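Local coordinates for protein leucine aminopeptidase 1, chloroplastic (Solanum lycopersicum, PDB 5D8N) that removes N-terminal amino acids from peptides as a magnesium-dependent M17 aminopeptidase that works as a homohexamer and also has chaperone activity, at residues Y265-A270 against E363-G368; Y278-C283 against F351-C356. The protein carries 1 engineered substitution. One frame throughout, in Å; residues are numbered along the deposited sequence.

Interaction 1: residues Y265-A270 against E363-G368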
loop_
_atom_site.group_PDB
_atom_site.type_symbol
_atom_site.label_atom_id
_atom_site.label_comp_id
_atom_site.label_asym_id
_atom_site.label_seq_id
_atom_site.Cartn_x
_atom_site.Cartn_y
_atom_site.Cartn_z
ATOM N N TYR A 265 -24.967 19.892 -6.850
ATOM C CA TYR A 265 -25.752 19.035 -5.974
ATOM C C TYR A 265 -26.380 17.870 -6.743
ATOM O O TYR A 265 -26.264 16.705 -6.344
ATOM C CB TYR A 265 -26.805 19.879 -5.253
ATOM C CG TYR A 265 -27.950 19.137 -4.565
ATOM C CD1 TYR A 265 -27.723 18.115 -3.659
ATOM C CD2 TYR A 265 -29.260 19.574 -4.705
ATOM C CE1 TYR A 265 -28.751 17.543 -2.909
ATOM C CE2 TYR A 265 -30.307 18.994 -3.997
ATOM C CZ TYR A 265 -30.054 17.973 -3.101
ATOM O OH TYR A 265 -31.103 17.477 -2.348
ATOM N N LEU A 266 -26.996 18.177 -7.883
ATOM C CA LEU A 266 -27.713 17.157 -8.622
ATOM C C LEU A 266 -26.779 16.142 -9.245
ATOM O O LEU A 266 -27.104 14.961 -9.321
ATOM C CB LEU A 266 -28.619 17.784 -9.676
ATOM C CG LEU A 266 -29.806 18.551 -9.084
ATOM C CD1 LEU A 266 -30.572 19.326 -10.148
ATOM C CD2 LEU A 266 -30.771 17.585 -8.437
ATOM N N ALA A 267 -25.567 16.554 -9.581
ATOM C CA ALA A 267 -24.595 15.579 -10.074
ATOM C C ALA A 267 -24.210 14.546 -9.002
ATOM O O ALA A 267 -24.081 13.363 -9.282
ATOM C CB ALA A 267 -23.347 16.291 -10.565
ATOM N N VAL A 268 -24.041 15.005 -7.775
ATOM C CA VAL A 268 -23.698 14.088 -6.689
ATOM C C VAL A 268 -24.849 13.145 -6.446
ATOM O O VAL A 268 -24.659 11.953 -6.273
ATOM C CB VAL A 268 -23.415 14.866 -5.379
ATOM C CG1 VAL A 268 -23.170 13.899 -4.233
ATOM C CG2 VAL A 268 -22.188 15.752 -5.555
ATOM N N ALA A 269 -26.058 13.678 -6.497
ATOM C CA ALA A 269 -27.270 12.894 -6.252
ATOM C C ALA A 269 -27.676 11.899 -7.362
ATOM O O ALA A 269 -28.496 11.017 -7.141
ATOM C CB ALA A 269 -28.428 13.839 -5.982
ATOM N N ALA A 270 -27.108 12.049 -8.552
ATOM C CA ALA A 270 -27.618 11.380 -9.743
ATOM C C ALA A 270 -27.535 9.855 -9.651
ATOM O O ALA A 270 -28.413 9.149 -10.139
ATOM C CB ALA A 270 -26.866 11.871 -10.980
ATOM N N GLU A 363 -26.224 5.670 -13.614
ATOM C CA GLU A 363 -26.726 7.039 -13.684
ATOM C C GLU A 363 -25.807 8.010 -12.943
ATOM O O GLU A 363 -26.037 9.220 -12.960
ATOM C CB GLU A 363 -28.144 7.134 -13.105
ATOM C CG GLU A 363 -29.219 6.442 -13.937
ATOM C CD GLU A 363 -29.452 4.984 -13.545
ATOM O OE1 GLU A 363 -28.752 4.475 -12.623
ATOM O OE2 GLU A 363 -30.372 4.360 -14.146
ATOM N N GLY A 364 -24.692 7.507 -12.425
ATOM C CA GLY A 364 -23.833 8.308 -11.557
ATOM C C GLY A 364 -22.841 9.226 -12.244
ATOM O O GLY A 364 -22.482 9.015 -13.406
ATOM N N MET A 365 -22.321 10.179 -11.470
ATOM C CA MET A 365 -21.198 11.025 -11.874
ATOM C C MET A 365 -19.898 10.220 -11.889
ATOM O O MET A 365 -19.701 9.358 -11.055
ATOM C CB MET A 365 -21.083 12.211 -10.917
ATOM C CG MET A 365 -19.904 13.122 -11.175
ATOM S SD MET A 365 -19.975 14.653 -10.218
ATOM C CE MET A 365 -20.054 14.048 -8.550
ATOM N N ARG A 366 -19.041 10.476 -12.872
ATOM C CA ARG A 366 -17.741 9.834 -12.974
ATOM C C ARG A 366 -16.668 10.789 -12.492
ATOM O O ARG A 366 -16.796 11.980 -12.699
ATOM C CB ARG A 366 -17.457 9.481 -14.442
ATOM C CG ARG A 366 -18.413 8.488 -15.099
ATOM C CD ARG A 366 -18.645 8.850 -16.558
ATOM N NE ARG A 366 -19.466 10.046 -16.641
ATOM C CZ ARG A 366 -20.788 10.043 -16.766
ATOM N NH1 ARG A 366 -21.401 8.964 -17.231
ATOM N NH2 ARG A 366 -21.482 11.133 -16.431
ATOM N N PRO A 367 -15.521 10.264 -12.046
ATOM C CA PRO A 367 -14.396 11.146 -11.843
ATOM C C PRO A 367 -14.057 11.808 -13.161
ATOM O O PRO A 367 -14.079 11.118 -14.180
ATOM C CB PRO A 367 -13.270 10.212 -11.362
ATOM C CG PRO A 367 -13.733 8.824 -11.597
ATOM C CD PRO A 367 -15.226 8.873 -11.658
ATOM N N GLY A 368 -13.625 13.068 -13.119
ATOM C CA GLY A 368 -13.316 13.838 -14.334
ATOM C C GLY A 368 -14.488 14.640 -14.889
ATOM O O GLY A 368 -14.319 15.566 -15.686
HETATM O O HOH W 1 -23.727 10.679 -8.965
#

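Interaction 2: residues Y278-C283 against F351-C356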
loop_
_atom_site.group_PDB
_atom_site.type_symbol
_atom_site.label_atom_id
_atom_site.label_comp_id
_atom_site.label_asym_id
_atom_site.label_seq_id
_atom_site.Cartn_x
_atom_site.Cartn_y
_atom_site.Cartn_z
ATOM N N TYR A 278 -33.565 15.465 -1.614
ATOM C CA TYR A 278 -34.495 16.493 -1.200
ATOM C C TYR A 278 -33.686 17.634 -0.621
ATOM O O TYR A 278 -32.827 17.449 0.245
ATOM C CB TYR A 278 -35.488 15.973 -0.152
ATOM C CG TYR A 278 -36.468 14.988 -0.739
ATOM C CD1 TYR A 278 -37.550 15.427 -1.518
ATOM C CD2 TYR A 278 -36.243 13.625 -0.657
ATOM C CE1 TYR A 278 -38.366 14.538 -2.205
ATOM C CE2 TYR A 278 -37.076 12.729 -1.312
ATOM C CZ TYR A 278 -38.167 13.184 -2.031
ATOM O OH TYR A 278 -38.946 12.288 -2.726
ATOM N N PHE A 279 -34.060 18.841 -1.016
ATOM C CA PHE A 279 -33.381 20.034 -0.537
ATOM C C PHE A 279 -34.292 20.631 0.532
ATOM O O PHE A 279 -35.429 21.003 0.263
ATOM C CB PHE A 279 -33.138 20.980 -1.721
ATOM C CG PHE A 279 -32.279 22.163 -1.387
ATOM C CD1 PHE A 279 -32.820 23.290 -0.781
ATOM C CD2 PHE A 279 -30.962 22.205 -1.808
ATOM C CE1 PHE A 279 -32.028 24.389 -0.493
ATOM C CE2 PHE A 279 -30.178 23.304 -1.532
ATOM C CZ PHE A 279 -30.697 24.391 -0.862
ATOM N N ILE A 280 -33.775 20.705 1.743
ATOM C CA ILE A 280 -34.534 21.084 2.910
ATOM C C ILE A 280 -34.303 22.537 3.270
ATOM O O ILE A 280 -33.163 22.982 3.459
ATOM C CB ILE A 280 -34.126 20.207 4.108
ATOM C CG1 ILE A 280 -34.459 18.744 3.833
ATOM C CG2 ILE A 280 -34.840 20.677 5.358
ATOM C CD1 ILE A 280 -33.765 17.789 4.779
ATOM N N HIS A 281 -35.403 23.279 3.359
ATOM C CA HIS A 281 -35.369 24.679 3.777
ATOM C C HIS A 281 -36.367 24.978 4.894
ATOM O O HIS A 281 -37.574 25.002 4.678
ATOM C CB HIS A 281 -35.620 25.589 2.574
ATOM C CG HIS A 281 -35.506 27.047 2.881
ATOM N ND1 HIS A 281 -36.058 28.021 2.075
ATOM C CD2 HIS A 281 -35.004 27.696 3.965
ATOM C CE1 HIS A 281 -35.790 29.212 2.588
ATOM N NE2 HIS A 281 -35.172 29.044 3.745
ATOM N N LEU A 282 -35.866 25.144 6.104
ATOM C CA LEU A 282 -36.698 25.592 7.224
ATOM C C LEU A 282 -36.386 27.046 7.492
ATOM O O LEU A 282 -35.249 27.495 7.285
ATOM C CB LEU A 282 -36.374 24.811 8.491
ATOM C CG LEU A 282 -36.655 23.314 8.474
ATOM C CD1 LEU A 282 -36.053 22.648 9.705
ATOM C CD2 LEU A 282 -38.150 23.080 8.465
ATOM N N CYS A 283 -37.399 27.777 7.940
ATOM C CA CYS A 283 -37.220 29.163 8.361
ATOM C C CYS A 283 -37.890 29.428 9.700
ATOM O O CYS A 283 -39.095 29.192 9.852
ATOM C CB CYS A 283 -37.797 30.128 7.331
ATOM S SG CYS A 283 -37.414 31.863 7.731
ATOM N N PHE A 351 -32.586 27.385 7.949
ATOM C CA PHE A 351 -31.884 26.119 8.112
ATOM C C PHE A 351 -31.915 25.359 6.789
ATOM O O PHE A 351 -32.991 25.056 6.268
ATOM C CB PHE A 351 -32.533 25.261 9.201
ATOM C CG PHE A 351 -32.780 25.963 10.494
ATOM C CD1 PHE A 351 -33.860 26.834 10.638
ATOM C CD2 PHE A 351 -31.914 25.806 11.554
ATOM C CE1 PHE A 351 -34.095 27.444 11.857
ATOM C CE2 PHE A 351 -32.085 26.494 12.743
ATOM C CZ PHE A 351 -33.176 27.314 12.904
ATOM N N ILE A 352 -30.742 25.098 6.217
ATOM C CA ILE A 352 -30.642 24.604 4.841
ATOM C C ILE A 352 -29.772 23.357 4.727
ATOM O O ILE A 352 -28.659 23.344 5.232
ATOM C CB ILE A 352 -30.099 25.724 3.951
ATOM C CG1 ILE A 352 -31.130 26.849 3.847
ATOM C CG2 ILE A 352 -29.765 25.200 2.569
ATOM C CD1 ILE A 352 -30.543 28.172 3.433
ATOM N N VAL A 353 -30.348 22.282 4.197
ATOM C CA VAL A 353 -29.652 21.027 3.986
ATOM C C VAL A 353 -29.967 20.455 2.607
ATOM O O VAL A 353 -31.122 20.144 2.300
ATOM C CB VAL A 353 -30.058 19.969 5.019
ATOM C CG1 VAL A 353 -29.369 18.645 4.713
ATOM C CG2 VAL A 353 -29.669 20.411 6.426
ATOM N N ALA A 354 -28.938 20.342 1.769
ATOM C CA ALA A 354 -29.079 19.679 0.479
ATOM C C ALA A 354 -28.828 18.185 0.632
ATOM O O ALA A 354 -27.669 17.724 0.629
ATOM C CB ALA A 354 -28.124 20.285 -0.534
ATOM N N ALA A 355 -29.905 17.450 0.888
ATOM C CA ALA A 355 -29.794 16.061 1.287
ATOM C C ALA A 355 -29.810 15.115 0.077
ATOM O O ALA A 355 -30.572 15.279 -0.877
ATOM C CB ALA A 355 -30.930 15.700 2.225
ATOM N N CYS A 356 -28.904 14.159 0.098
ATOM C CA CYS A 356 -28.810 13.128 -0.922
ATOM C C CYS A 356 -27.936 12.008 -0.379
ATOM O O CYS A 356 -27.338 12.136 0.683
ATOM C CB CYS A 356 -28.199 13.682 -2.215
ATOM S SG CYS A 356 -26.523 14.345 -2.023
#

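Interaction 1: residues Y265-A270 against E363-G368
M365 reaches from the loop 363-368 to the C-terminal part of helix 263-269, a helix-to-loop packing in the M17 catalytic domain, close to the metal site. The side chain leaves the backbone toward the helix, and its CB sits 3.6 Å from the carbonyl oxygen O of A267. CG is anti to the backbone N (chi1 176°), and the chain stays extended through SD, which rests 3.8 Å from CB of A267. At chi3 it bends (58°), and the terminal CE meets CG2 and CA of V268, 4.1 Å from CG2. The same side chain also touches L390 and E387, a residue that binds both magnesium ions, consistent with a second-shell place beside the metal site. Further along, CB of A270 lies 3.4 Å from the backbone O of E363, while CB of E363 faces O of A270. The glutamate's carboxylate leads off the other way. R366 pairs with D369 and with E357 of a neighbouring subunit. A single water bridges the two backbones beside the apolar packing: it lies 2.7 Å from O of A267 and accepts from N of M365 at 2.9 Å.

Interaction 2: residues Y278-C283 against F351-C356
F279 and I352 meet in the apolar core of this antiparallel strand pair, part of the large mixed sheet of the catalytic domain. CG of F279 is anti to the backbone N (chi1 -172°), and from there the ring reaches toward strand 351-356. Its CZ lies 3.6 Å from CG2 of I352, while CD2 and CE2 lie close to the methyl of A354, with CD2 3.7 Å from CB. Y398, from helix 388-401, meets the ring edge-to-face. An alanine in place of F279 would probably leave I352 CG2 and A354 CB without their aromatic partner and open a gap beside Y398. On the other sheet face, CB of I280 packs 4.2 Å from CB of V353. Next along, CB of L282 lies 3.9 Å from CD1 of F351. Helices 229-242 and 327-342 cover this face, L232 touching I280 and L333 touching L282.

H281 shares the F279 face. Its CD2 sits 4.0 Å from CG1 of I352, the two side chains lying side by side and pointing the same way, while NE2 is hydrogen-bonded to ND1 of H350.

Between the two faces run six backbone hydrogen bonds, two for each of the pairs Y278-A355, I280-V353 and L282-F351. The bond from N of I280 to O of V353 is nearly straight (172° at the hydrogen) and 2.8 Å long. Both bonds of the Y278-A355 pair bend to 143°, with the donors tilted out of the carbonyl planes. Between the bonded pairs, CA of I352 adds a CH...O contact to O of I280 at 3.3 Å. Paired main-chain bonds thus set the register, and mostly apolar side chains pack on both faces, with H281 as the polar exception on the F279 side.

Interactions 1 and 2 have centres about 19 Å apart in the same catalytic domain. Along the chain, helix 263-269 leads into strand 278-284; strand 347-358 comes later and is followed by the loop holding 363-368, so the two segments of interaction 2 fall between those of interaction 1. Interaction 2 joins neighbouring strands of the eight-stranded mixed sheet, whereas interaction 1 packs helix 263-269 against the loop that follows strand 347-358. Y265 joins them directly: its OH approaches O of A355 at 2.7 Å, a probable hydrogen bond. The helix thus touches both the sheet and the loop beside metal-binding E387, which is consistent with a place between the sheet and the metal site.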